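Side-chain contacts in 2,3-dihydroxybenzoate-AMP ligase (Mycobacterium smegmatis, PDB 5KEI), which belongs to the AMP-binding enzyme family of the ANL clan and carries both the large AMP-binding domain and the smaller C-terminal domain of that family: residues 96-101 / 113-118; 129-134 / 162-167; 136-141 / 166-171; 171-176 / 182-187. All blocks are in the same frame, centred on the assembly; numbering follows the deposited sequence.

Contact 1 (96-101 / 113-118); sequences DRVLVQ and FGLLRA
Strand 97-101 runs past the last turns of helix 107-117, with Val98 and Leu115 as the closest backbone pair, their CA atoms 8.2 Å apart. Side chains of both segments fill the gap, and no hydrogen bond crosses it. A single residue of the helix, Leu115, does the bridging, and it divides its two methyl branches between two valines that point to the same side of the strand. Its CG sits beside the backbone N and opposite the carbonyl carbon (chi1 -78°), which carries the fork out of the helix toward the strand. CD1 reaches the farther valine, Val100, and meets its CG2 at 3.5 Å, the closer of the two approaches; the two side chains lie alongside each other, pointing opposite ways. CD2 settles on Val98 with near-equal distances to the whole isopropyl group: 4.0 Å to Val98 CG1, 4.1 Å to Val98 CB and 4.2 Å to Val98 CG2. Between the valines, Leu99 points away and packs on Phe137 and Ala138, so that it carries the strand's other face to helix 131-141. All three touching residues are buried. Leu115 also touches Ile87 of helix 73-88, while Arg117, farther round the helix, forms salt bridges with Asp77 and Asp48. Backbone bonds from Val98 to Val121 and Val123 show that the chain leaving the helix returns as the neighbouring parallel strand. The contact is therefore the strand-to-helix packing of a beta-alpha-beta unit, formed by strand 97-101, helix 107-117 and strand 121-124.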
# COMPACT_ATOMS: atom_id res chain seq x y z
N ASP A 96 -17.61 3.91 8.88
CA ASP A 96 -16.68 4.08 10.00
C ASP A 96 -15.36 3.40 9.71
O ASP A 96 -15.33 2.27 9.23
CB ASP A 96 -17.27 3.50 11.29
CG ASP A 96 -18.25 4.46 11.97
OD1 ASP A 96 -18.50 5.55 11.41
OD2 ASP A 96 -18.77 4.11 13.07
N ARG A 97 -14.26 4.06 10.00
CA ARG A 97 -12.98 3.45 9.71
C ARG A 97 -12.43 2.81 10.97
O ARG A 97 -12.63 3.30 12.09
CB ARG A 97 -12.07 4.50 9.08
CG ARG A 97 -12.88 5.09 7.91
CD ARG A 97 -12.30 6.23 7.20
NE ARG A 97 -12.58 7.54 7.79
CZ ARG A 97 -13.78 8.10 7.90
NH1 ARG A 97 -13.87 9.31 8.42
NH2 ARG A 97 -14.89 7.46 7.54
N VAL A 98 -11.83 1.65 10.78
CA VAL A 98 -11.37 0.82 11.88
C VAL A 98 -9.91 0.43 11.62
O VAL A 98 -9.59 -0.15 10.59
CB VAL A 98 -12.26 -0.45 12.03
CG1 VAL A 98 -11.69 -1.41 13.10
CG2 VAL A 98 -13.72 -0.05 12.35
N LEU A 99 -9.03 0.77 12.56
CA LEU A 99 -7.63 0.41 12.41
C LEU A 99 -7.46 -1.08 12.65
O LEU A 99 -7.94 -1.60 13.64
CB LEU A 99 -6.75 1.20 13.39
CG LEU A 99 -6.71 2.72 13.24
CD1 LEU A 99 -5.75 3.33 14.25
CD2 LEU A 99 -6.32 3.11 11.84
N VAL A 100 -6.78 -1.75 11.74
CA VAL A 100 -6.55 -3.19 11.87
C VAL A 100 -5.05 -3.55 11.84
O VAL A 100 -4.31 -3.15 10.94
CB VAL A 100 -7.27 -3.96 10.76
CG1 VAL A 100 -7.08 -5.46 10.93
CG2 VAL A 100 -8.74 -3.59 10.75
N GLN A 101 -4.62 -4.32 12.84
CA GLN A 101 -3.23 -4.79 12.93
C GLN A 101 -3.20 -6.21 13.47
O GLN A 101 -3.13 -6.43 14.67
CB GLN A 101 -2.40 -3.86 13.82
CG GLN A 101 -0.92 -4.26 13.91
CD GLN A 101 -0.05 -3.25 14.65
OE1 GLN A 101 -0.27 -2.93 15.83
NE2 GLN A 101 0.96 -2.73 13.95
N PHE A 113 -13.46 -9.63 6.18
CA PHE A 113 -14.80 -9.70 5.63
C PHE A 113 -15.86 -9.40 6.69
O PHE A 113 -16.90 -8.82 6.38
CB PHE A 113 -15.04 -11.06 4.96
CG PHE A 113 -14.23 -11.25 3.72
CD1 PHE A 113 -13.04 -11.96 3.75
CD2 PHE A 113 -14.60 -10.63 2.55
CE1 PHE A 113 -12.27 -12.09 2.61
CE2 PHE A 113 -13.84 -10.75 1.41
CZ PHE A 113 -12.68 -11.49 1.44
N GLY A 114 -15.56 -9.74 7.95
CA GLY A 114 -16.39 -9.36 9.07
C GLY A 114 -16.57 -7.86 9.11
O GLY A 114 -17.69 -7.34 9.13
N LEU A 115 -15.45 -7.14 9.09
CA LEU A 115 -15.47 -5.69 9.05
C LEU A 115 -16.20 -5.15 7.80
O LEU A 115 -17.01 -4.22 7.91
CB LEU A 115 -14.04 -5.15 9.11
CG LEU A 115 -13.44 -5.15 10.52
CD1 LEU A 115 -11.95 -4.92 10.49
CD2 LEU A 115 -14.13 -4.08 11.36
N LEU A 116 -15.90 -5.72 6.64
CA LEU A 116 -16.50 -5.25 5.38
C LEU A 116 -18.03 -5.40 5.39
O LEU A 116 -18.75 -4.54 4.87
CB LEU A 116 -15.92 -6.02 4.19
CG LEU A 116 -14.47 -5.73 3.82
CD1 LEU A 116 -14.00 -6.71 2.75
CD2 LEU A 116 -14.26 -4.29 3.37
N ARG A 117 -18.51 -6.50 5.97
CA ARG A 117 -19.94 -6.78 5.97
C ARG A 117 -20.68 -5.92 6.97
O ARG A 117 -21.89 -5.77 6.87
CB ARG A 117 -20.19 -8.26 6.24
CG ARG A 117 -19.62 -9.16 5.17
CD ARG A 117 -20.47 -10.34 4.91
NE ARG A 117 -20.06 -10.96 3.66
CZ ARG A 117 -19.71 -12.24 3.57
NH1 ARG A 117 -19.77 -13.00 4.65
NH2 ARG A 117 -19.33 -12.74 2.40
N ALA A 118 -19.97 -5.33 7.93
CA ALA A 118 -20.58 -4.33 8.79
C ALA A 118 -20.55 -2.96 8.10
O ALA A 118 -21.13 -1.98 8.58
CB ALA A 118 -19.88 -4.28 10.14

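Contact 2 (129-134 / 162-167); sequences HRLAEL and RELVRS
Leu131 and Leu164 adopt matching conformations, each with CG opposite its backbone N and beside its carbonyl carbon (chi1 175° in Leu131, -174° in Leu164), and in both this swings the end of the side chain nearer the other helix than the first bond alone would. The backbones are closest at the same pair, CA to CA 7.0 Å. Leu131 uses both branches: CD2 crosses the Glu163 side chain at its base, 4.0 Å from Glu163 CB, and CD1 lies 4.4 Å from Leu164 CD1. Only the aliphatic root of Glu163 takes part, because its chain bends at chi2 and leads the carboxylate away. Leu164 CD1 also rests against backbone, 4.1 Å from Leu134 O. These are loose van der Waals distances, and no hydrogen bond joins the segments. Hydrogen bonding of side chains is also found at the start of helix 131-141. Arg130 holds the N-cap position, and its backbone N donates to Glu133 OE1 at 2.6 Å, with the carboxylate met on its anti side. This is the half of a capping box in which the third helical residue reaches back to the N-cap. Arg130 NH1 reaches back to His129 O at 3.2 Å, well above the carbonyl plane, and also bonds Pro127 O. Leu160, one turn earlier in helix 158-167, touches both Leu131 and Leu134 and extends the apolar seam. The arrangement is that of neighbouring helices on one face of a mostly parallel alpha/beta sheet, packed through leucines.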
# COMPACT_ATOMS: atom_id res chain seq x y z
N HIS A 129 4.38 -1.15 12.37
CA HIS A 129 3.84 0.14 12.81
C HIS A 129 3.75 0.20 14.33
O HIS A 129 3.30 -0.77 14.96
CB HIS A 129 2.45 0.39 12.21
CG HIS A 129 2.46 0.67 10.74
ND1 HIS A 129 1.43 0.28 9.90
CD2 HIS A 129 3.36 1.31 9.95
CE1 HIS A 129 1.70 0.66 8.67
NE2 HIS A 129 2.87 1.28 8.67
N ARG A 130 4.17 1.32 14.92
CA ARG A 130 4.07 1.53 16.36
C ARG A 130 3.15 2.71 16.69
O ARG A 130 2.40 3.17 15.83
CB ARG A 130 5.46 1.76 16.99
CG ARG A 130 6.36 0.52 16.94
CD ARG A 130 5.72 -0.64 17.65
NE ARG A 130 6.60 -1.80 17.68
CZ ARG A 130 6.52 -2.84 16.84
NH1 ARG A 130 5.58 -2.85 15.89
NH2 ARG A 130 7.38 -3.86 16.94
N LEU A 131 3.22 3.20 17.93
CA LEU A 131 2.28 4.20 18.41
C LEU A 131 2.26 5.45 17.55
O LEU A 131 1.19 5.97 17.24
CB LEU A 131 2.59 4.58 19.85
CG LEU A 131 1.73 5.72 20.40
CD1 LEU A 131 0.26 5.33 20.37
CD2 LEU A 131 2.16 6.11 21.81
N ALA A 132 3.42 5.94 17.14
CA ALA A 132 3.45 7.14 16.32
C ALA A 132 2.62 6.96 15.03
O ALA A 132 1.76 7.79 14.72
CB ALA A 132 4.89 7.52 16.01
N GLU A 133 2.87 5.86 14.30
CA GLU A 133 2.12 5.53 13.08
C GLU A 133 0.61 5.39 13.32
O GLU A 133 -0.20 6.08 12.69
CB GLU A 133 2.64 4.23 12.46
CG GLU A 133 4.04 4.31 11.88
CD GLU A 133 5.14 4.28 12.93
OE1 GLU A 133 5.01 3.53 13.92
OE2 GLU A 133 6.14 5.01 12.74
N LEU A 134 0.25 4.49 14.23
CA LEU A 134 -1.15 4.22 14.52
C LEU A 134 -1.89 5.48 14.96
O LEU A 134 -3.05 5.69 14.58
CB LEU A 134 -1.27 3.13 15.59
CG LEU A 134 -0.92 1.68 15.19
CD1 LEU A 134 -1.78 0.66 15.94
CD2 LEU A 134 -1.00 1.43 13.68
N ARG A 162 -3.91 1.54 24.90
CA ARG A 162 -4.18 2.44 26.02
C ARG A 162 -3.69 3.85 25.72
O ARG A 162 -4.43 4.81 25.93
CB ARG A 162 -3.55 1.90 27.32
CG ARG A 162 -4.33 0.73 27.94
CD ARG A 162 -3.85 0.34 29.33
NE ARG A 162 -2.69 -0.54 29.29
CZ ARG A 162 -2.75 -1.87 29.45
NH1 ARG A 162 -3.91 -2.48 29.66
NH2 ARG A 162 -1.63 -2.58 29.39
N GLU A 163 -2.48 3.99 25.21
CA GLU A 163 -2.00 5.33 24.89
C GLU A 163 -2.70 5.88 23.64
O GLU A 163 -2.83 7.10 23.50
CB GLU A 163 -0.48 5.32 24.71
CG GLU A 163 0.33 4.85 25.95
CD GLU A 163 -0.14 5.43 27.31
OE1 GLU A 163 -0.75 6.54 27.36
OE2 GLU A 163 0.12 4.77 28.34
N LEU A 164 -3.18 5.00 22.76
CA LEU A 164 -3.90 5.42 21.55
C LEU A 164 -5.26 6.08 21.84
O LEU A 164 -5.57 7.14 21.30
CB LEU A 164 -4.12 4.24 20.60
CG LEU A 164 -4.72 4.69 19.27
CD1 LEU A 164 -3.76 5.65 18.57
CD2 LEU A 164 -5.08 3.52 18.36
N VAL A 165 -6.07 5.42 22.66
CA VAL A 165 -7.39 5.96 22.98
C VAL A 165 -7.25 7.21 23.84
O VAL A 165 -8.13 8.09 23.80
CB VAL A 165 -8.28 4.91 23.71
CG1 VAL A 165 -9.66 5.49 23.98
CG2 VAL A 165 -8.43 3.64 22.88
N ARG A 166 -6.17 7.32 24.61
CA ARG A 166 -5.97 8.51 25.44
C ARG A 166 -5.83 9.75 24.56
O ARG A 166 -6.45 10.78 24.82
CB ARG A 166 -4.73 8.37 26.33
CG ARG A 166 -4.57 9.53 27.31
CD ARG A 166 -3.12 9.92 27.50
NE ARG A 166 -2.50 10.32 26.24
CZ ARG A 166 -2.60 11.53 25.69
NH1 ARG A 166 -3.29 12.50 26.30
NH2 ARG A 166 -2.01 11.79 24.53
N SER A 167 -5.03 9.65 23.50
CA SER A 167 -4.81 10.76 22.59
C SER A 167 -5.89 10.86 21.51
O SER A 167 -6.05 11.90 20.87
CB SER A 167 -3.43 10.63 21.93
OG SER A 167 -3.31 9.39 21.29

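Contact 3 (136-141 / 166-171); sequences HFAEVS and RSHPDV
His168 loses the largest area of any residue to this contact, and Ala138 and Glu139 of helix 131-141 receive its imidazole from two directions. Ala138 CB lies over one ring face, 4.2 Å from His168 CG and offset toward the rim. Glu139 comes to the ring's edge: His168 CE1 stands over the flat side of the Glu139 carboxylate, as near to CD as to OE2 (3.2 Å each). The imidazole edge is thus presented to the carboxylate's face, the two planes being 80° apart. Neither ring nitrogen is bonded to it, OE2 being 4.0 Å from His168 ND1. This is an edge-to-carboxylate contact, with no hydrogen bond or salt bridge, although the nearby carboxylate would probably favour a protonated ring. The position of the imidazole follows from its torsion: CG lies beside the backbone N, opposite the carbonyl carbon (chi1 -61°), which suits a CB already directed at the helix. His168 is also where the chain leaves helical geometry after helix 158-167. It opens a type I turn closed by the bond from Val171 N to His168 O (3.0 Å), and that turn brings Val171 round so that its CG2 lies 4.3 Å from Ala138 CB. Ala138 thus has the histidine and the valine as neighbours, while its small side chain lets the turn come near the helix. The contact is a helix-to-turn packing within an alpha/beta sandwich, where the link from helix 158-167 to strand 173-177 folds against the preceding helix.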
# COMPACT_ATOMS: atom_id res chain seq x y z
N HIS A 136 -1.17 8.69 14.15
CA HIS A 136 -1.38 9.47 12.94
C HIS A 136 -2.46 8.83 12.04
O HIS A 136 -3.28 9.55 11.48
CB HIS A 136 -0.06 9.62 12.19
CG HIS A 136 -0.19 10.31 10.86
ND1 HIS A 136 -0.40 11.67 10.75
CD2 HIS A 136 -0.10 9.83 9.60
CE1 HIS A 136 -0.46 11.99 9.47
NE2 HIS A 136 -0.28 10.90 8.75
N PHE A 137 -2.46 7.50 11.90
CA PHE A 137 -3.52 6.81 11.14
C PHE A 137 -4.92 7.08 11.74
O PHE A 137 -5.85 7.41 11.01
CB PHE A 137 -3.27 5.30 11.06
CG PHE A 137 -2.04 4.93 10.27
CD1 PHE A 137 -1.52 5.80 9.33
CD2 PHE A 137 -1.40 3.72 10.48
CE1 PHE A 137 -0.37 5.47 8.61
CE2 PHE A 137 -0.26 3.38 9.77
CZ PHE A 137 0.26 4.27 8.83
N ALA A 138 -5.06 6.96 13.06
CA ALA A 138 -6.32 7.25 13.75
C ALA A 138 -6.83 8.66 13.45
O ALA A 138 -8.01 8.85 13.14
CB ALA A 138 -6.17 7.08 15.26
N GLU A 139 -5.93 9.63 13.54
CA GLU A 139 -6.22 11.02 13.21
C GLU A 139 -6.65 11.21 11.75
O GLU A 139 -7.61 11.92 11.48
CB GLU A 139 -4.99 11.89 13.50
CG GLU A 139 -5.33 13.24 14.10
CD GLU A 139 -4.27 13.71 15.10
OE1 GLU A 139 -3.06 13.45 14.90
OE2 GLU A 139 -4.67 14.35 16.11
N VAL A 140 -5.94 10.57 10.82
CA VAL A 140 -6.25 10.77 9.40
C VAL A 140 -7.59 10.09 9.04
O VAL A 140 -8.39 10.65 8.28
CB VAL A 140 -5.10 10.25 8.50
CG1 VAL A 140 -5.49 10.33 7.02
CG2 VAL A 140 -3.82 11.05 8.74
N SER A 141 -7.84 8.92 9.61
CA SER A 141 -9.00 8.11 9.25
C SER A 141 -10.25 8.38 10.09
O SER A 141 -11.33 7.87 9.76
CB SER A 141 -8.66 6.62 9.34
OG SER A 141 -8.24 6.26 10.65
N ARG A 166 -6.17 7.32 24.61
CA ARG A 166 -5.97 8.51 25.44
C ARG A 166 -5.83 9.75 24.56
O ARG A 166 -6.45 10.78 24.82
CB ARG A 166 -4.73 8.37 26.33
CG ARG A 166 -4.57 9.53 27.31
CD ARG A 166 -3.12 9.92 27.50
NE ARG A 166 -2.50 10.32 26.24
CZ ARG A 166 -2.60 11.53 25.69
NH1 ARG A 166 -3.29 12.50 26.30
NH2 ARG A 166 -2.01 11.79 24.53
N SER A 167 -5.03 9.65 23.50
CA SER A 167 -4.81 10.76 22.59
C SER A 167 -5.89 10.86 21.51
O SER A 167 -6.05 11.90 20.87
CB SER A 167 -3.43 10.63 21.93
OG SER A 167 -3.31 9.39 21.29
N HIS A 168 -6.63 9.78 21.29
CA HIS A 168 -7.71 9.80 20.32
C HIS A 168 -8.95 9.12 20.88
O HIS A 168 -9.18 7.94 20.65
CB HIS A 168 -7.25 9.15 19.02
CG HIS A 168 -6.10 9.85 18.39
ND1 HIS A 168 -6.26 10.91 17.51
CD2 HIS A 168 -4.76 9.69 18.53
CE1 HIS A 168 -5.08 11.34 17.12
NE2 HIS A 168 -4.15 10.62 17.73
N PRO A 169 -9.76 9.90 21.62
CA PRO A 169 -10.94 9.41 22.34
C PRO A 169 -11.99 8.87 21.38
O PRO A 169 -12.76 7.99 21.77
CB PRO A 169 -11.46 10.66 23.06
CG PRO A 169 -10.30 11.59 23.09
CD PRO A 169 -9.55 11.34 21.83
N ASP A 170 -12.01 9.37 20.15
CA ASP A 170 -12.93 8.89 19.11
C ASP A 170 -12.78 7.39 18.85
O ASP A 170 -13.71 6.75 18.35
CB ASP A 170 -12.73 9.66 17.81
CG ASP A 170 -13.21 11.10 17.90
OD1 ASP A 170 -14.07 11.40 18.76
OD2 ASP A 170 -12.72 11.94 17.10
N VAL A 171 -11.61 6.85 19.17
CA VAL A 171 -11.41 5.41 19.10
C VAL A 171 -12.11 4.83 20.31
O VAL A 171 -11.52 4.68 21.38
CB VAL A 171 -9.91 5.01 19.09
CG1 VAL A 171 -9.75 3.50 18.99
CG2 VAL A 171 -9.19 5.72 17.94

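Contact 4 (171-176 / 182-187); sequences VRHVLV and EFLSWA
His173 begins the contact, its ND1 lying 3.8 Å from Leu184 CD1 in an oblique approach; the NE2 end has a weak bond to Leu90 O. Val174 follows and meets Phe183. Its CG1 stands over one ring face, 4.1 Å from the Phe183 centroid and near the ring normal, a CH-pi contact, while Val174 CB comes to 3.4 Å from Phe183 CD1. Glu182 CG covers the opposite face, so the ring is sandwiched between aliphatic groups. The Val174 carbonyl takes the first backbone bond, from Leu184 N at 3.0 Å. Leu175 pairs with Leu184 in parallel register and sends CD2 to Trp186 CE3 at 3.7 Å; the indole is held from its other end by the bond from NE1 to Glu107. Trp186 CG is opposite its backbone N (chi1 169°), which turns the ring toward Leu175. Val176 completes the pairing twice over: its N donates to Leu184 O at 2.9 Å, and its O accepts from Trp186 N, also at 2.9 Å. Val176 CG2 also lies 4.1 Å from Phe183 CB. Since Ser185 is the N-cap of helix 186-190, the last bond gives a strand carbonyl to an amide of the helix's first turn. The chemistry implies that a short edge strand is fixed by three backbone bonds, and that apolar side chains reinforce it, Phe183 packing beside Val174 and Val176, and Trp186 beside Leu175.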
# COMPACT_ATOMS: atom_id res chain seq x y z
N VAL A 171 -11.61 6.85 19.17
CA VAL A 171 -11.41 5.41 19.10
C VAL A 171 -12.11 4.83 20.31
O VAL A 171 -11.52 4.68 21.38
CB VAL A 171 -9.91 5.01 19.09
CG1 VAL A 171 -9.75 3.50 18.99
CG2 VAL A 171 -9.19 5.72 17.94
N ARG A 172 -13.39 4.53 20.13
CA ARG A 172 -14.28 4.17 21.23
C ARG A 172 -14.17 2.70 21.63
O ARG A 172 -14.52 2.32 22.75
CB ARG A 172 -15.73 4.48 20.85
CG ARG A 172 -16.49 5.30 21.89
CD ARG A 172 -17.98 5.48 21.52
NE ARG A 172 -18.86 5.74 22.67
CZ ARG A 172 -19.35 4.79 23.47
NH1 ARG A 172 -19.04 3.52 23.26
NH2 ARG A 172 -20.14 5.12 24.48
N HIS A 173 -13.67 1.88 20.72
CA HIS A 173 -13.58 0.44 20.95
C HIS A 173 -12.22 -0.12 20.64
O HIS A 173 -11.63 0.21 19.62
CB HIS A 173 -14.61 -0.31 20.10
CG HIS A 173 -16.02 0.12 20.35
ND1 HIS A 173 -16.65 -0.03 21.57
CD2 HIS A 173 -16.92 0.73 19.53
CE1 HIS A 173 -17.88 0.44 21.49
NE2 HIS A 173 -18.07 0.90 20.26
N VAL A 174 -11.72 -0.96 21.53
CA VAL A 174 -10.56 -1.78 21.24
C VAL A 174 -10.94 -3.26 21.32
O VAL A 174 -11.44 -3.72 22.34
CB VAL A 174 -9.42 -1.48 22.20
CG1 VAL A 174 -8.20 -2.35 21.86
CG2 VAL A 174 -9.07 0.00 22.15
N LEU A 175 -10.70 -3.99 20.22
CA LEU A 175 -11.00 -5.43 20.17
C LEU A 175 -9.71 -6.23 20.09
O LEU A 175 -8.93 -6.08 19.14
CB LEU A 175 -11.89 -5.76 18.98
CG LEU A 175 -13.35 -5.26 19.01
CD1 LEU A 175 -13.42 -3.80 18.63
CD2 LEU A 175 -14.22 -6.09 18.08
N VAL A 176 -9.49 -7.06 21.09
CA VAL A 176 -8.25 -7.80 21.21
C VAL A 176 -8.47 -9.29 20.94
O VAL A 176 -9.24 -9.95 21.64
CB VAL A 176 -7.61 -7.61 22.60
CG1 VAL A 176 -6.27 -8.34 22.70
CG2 VAL A 176 -7.45 -6.13 22.90
N GLU A 182 -8.70 -4.80 29.94
CA GLU A 182 -9.82 -3.85 30.14
C GLU A 182 -10.68 -3.69 28.89
O GLU A 182 -11.75 -3.10 28.94
CB GLU A 182 -9.26 -2.49 30.53
CG GLU A 182 -8.23 -2.07 29.50
CD GLU A 182 -6.97 -1.55 30.10
OE1 GLU A 182 -6.82 -0.32 30.20
OE2 GLU A 182 -6.12 -2.38 30.48
N PHE A 183 -10.19 -4.20 27.76
CA PHE A 183 -10.84 -3.99 26.48
C PHE A 183 -11.76 -5.14 26.12
O PHE A 183 -11.98 -6.04 26.93
CB PHE A 183 -9.81 -3.81 25.38
CG PHE A 183 -8.81 -2.74 25.67
CD1 PHE A 183 -9.18 -1.41 25.61
CD2 PHE A 183 -7.50 -3.06 25.98
CE1 PHE A 183 -8.25 -0.41 25.86
CE2 PHE A 183 -6.57 -2.07 26.24
CZ PHE A 183 -6.94 -0.74 26.18
N LEU A 184 -12.30 -5.08 24.90
CA LEU A 184 -13.20 -6.09 24.36
C LEU A 184 -12.44 -7.31 23.84
O LEU A 184 -11.33 -7.18 23.34
CB LEU A 184 -14.05 -5.50 23.24
CG LEU A 184 -15.15 -4.50 23.60
CD1 LEU A 184 -15.34 -3.49 22.47
CD2 LEU A 184 -16.43 -5.25 23.88
N SER A 185 -13.05 -8.49 23.94
CA SER A 185 -12.47 -9.71 23.39
C SER A 185 -12.97 -9.92 21.97
O SER A 185 -14.18 -9.94 21.75
CB SER A 185 -12.82 -10.93 24.24
OG SER A 185 -12.20 -12.11 23.74
N TRP A 186 -12.04 -10.07 21.02
CA TRP A 186 -12.42 -10.27 19.63
C TRP A 186 -13.25 -11.54 19.48
O TRP A 186 -14.24 -11.57 18.75
CB TRP A 186 -11.19 -10.32 18.73
CG TRP A 186 -11.49 -10.78 17.33
CD1 TRP A 186 -11.33 -12.04 16.82
CD2 TRP A 186 -12.02 -9.98 16.25
NE1 TRP A 186 -11.72 -12.07 15.50
CE2 TRP A 186 -12.14 -10.82 15.13
CE3 TRP A 186 -12.39 -8.64 16.14
CZ2 TRP A 186 -12.62 -10.36 13.91
CZ3 TRP A 186 -12.87 -8.19 14.94
CH2 TRP A 186 -12.98 -9.05 13.83
N ALA A 187 -12.85 -12.58 20.21
CA ALA A 187 -13.56 -13.85 20.21
C ALA A 187 -14.98 -13.67 20.71
O ALA A 187 -15.92 -14.15 20.08
CB ALA A 187 -12.82 -14.88 21.07

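The four contacts come from successive parts of one seven-stranded mixed sheet and its flanking helices, all in the AMP-binding enzyme portion of the chain. Contact 1 closes first along the chain; contacts 2 and 3 open later on helix 131-141 and overlap at Arg166 and Ser167, contact 3 continuing to Val171, which contact 4 shares. Contacts 2 and 3 lie about 8 Å apart, centre to centre, along helix 131-141, against helix 158-167 and the turn that follows it, whereas contacts 1 and 4 lie about 13 Å apart on strands 97-101 and 173-177, with strand 145-149 between them. Leu99 meets residues of contacts 2 and 3, and Val165 on Val174 joins contact 2 to contact 4, so helices, sheet centre and sheet edge form one continuous unit.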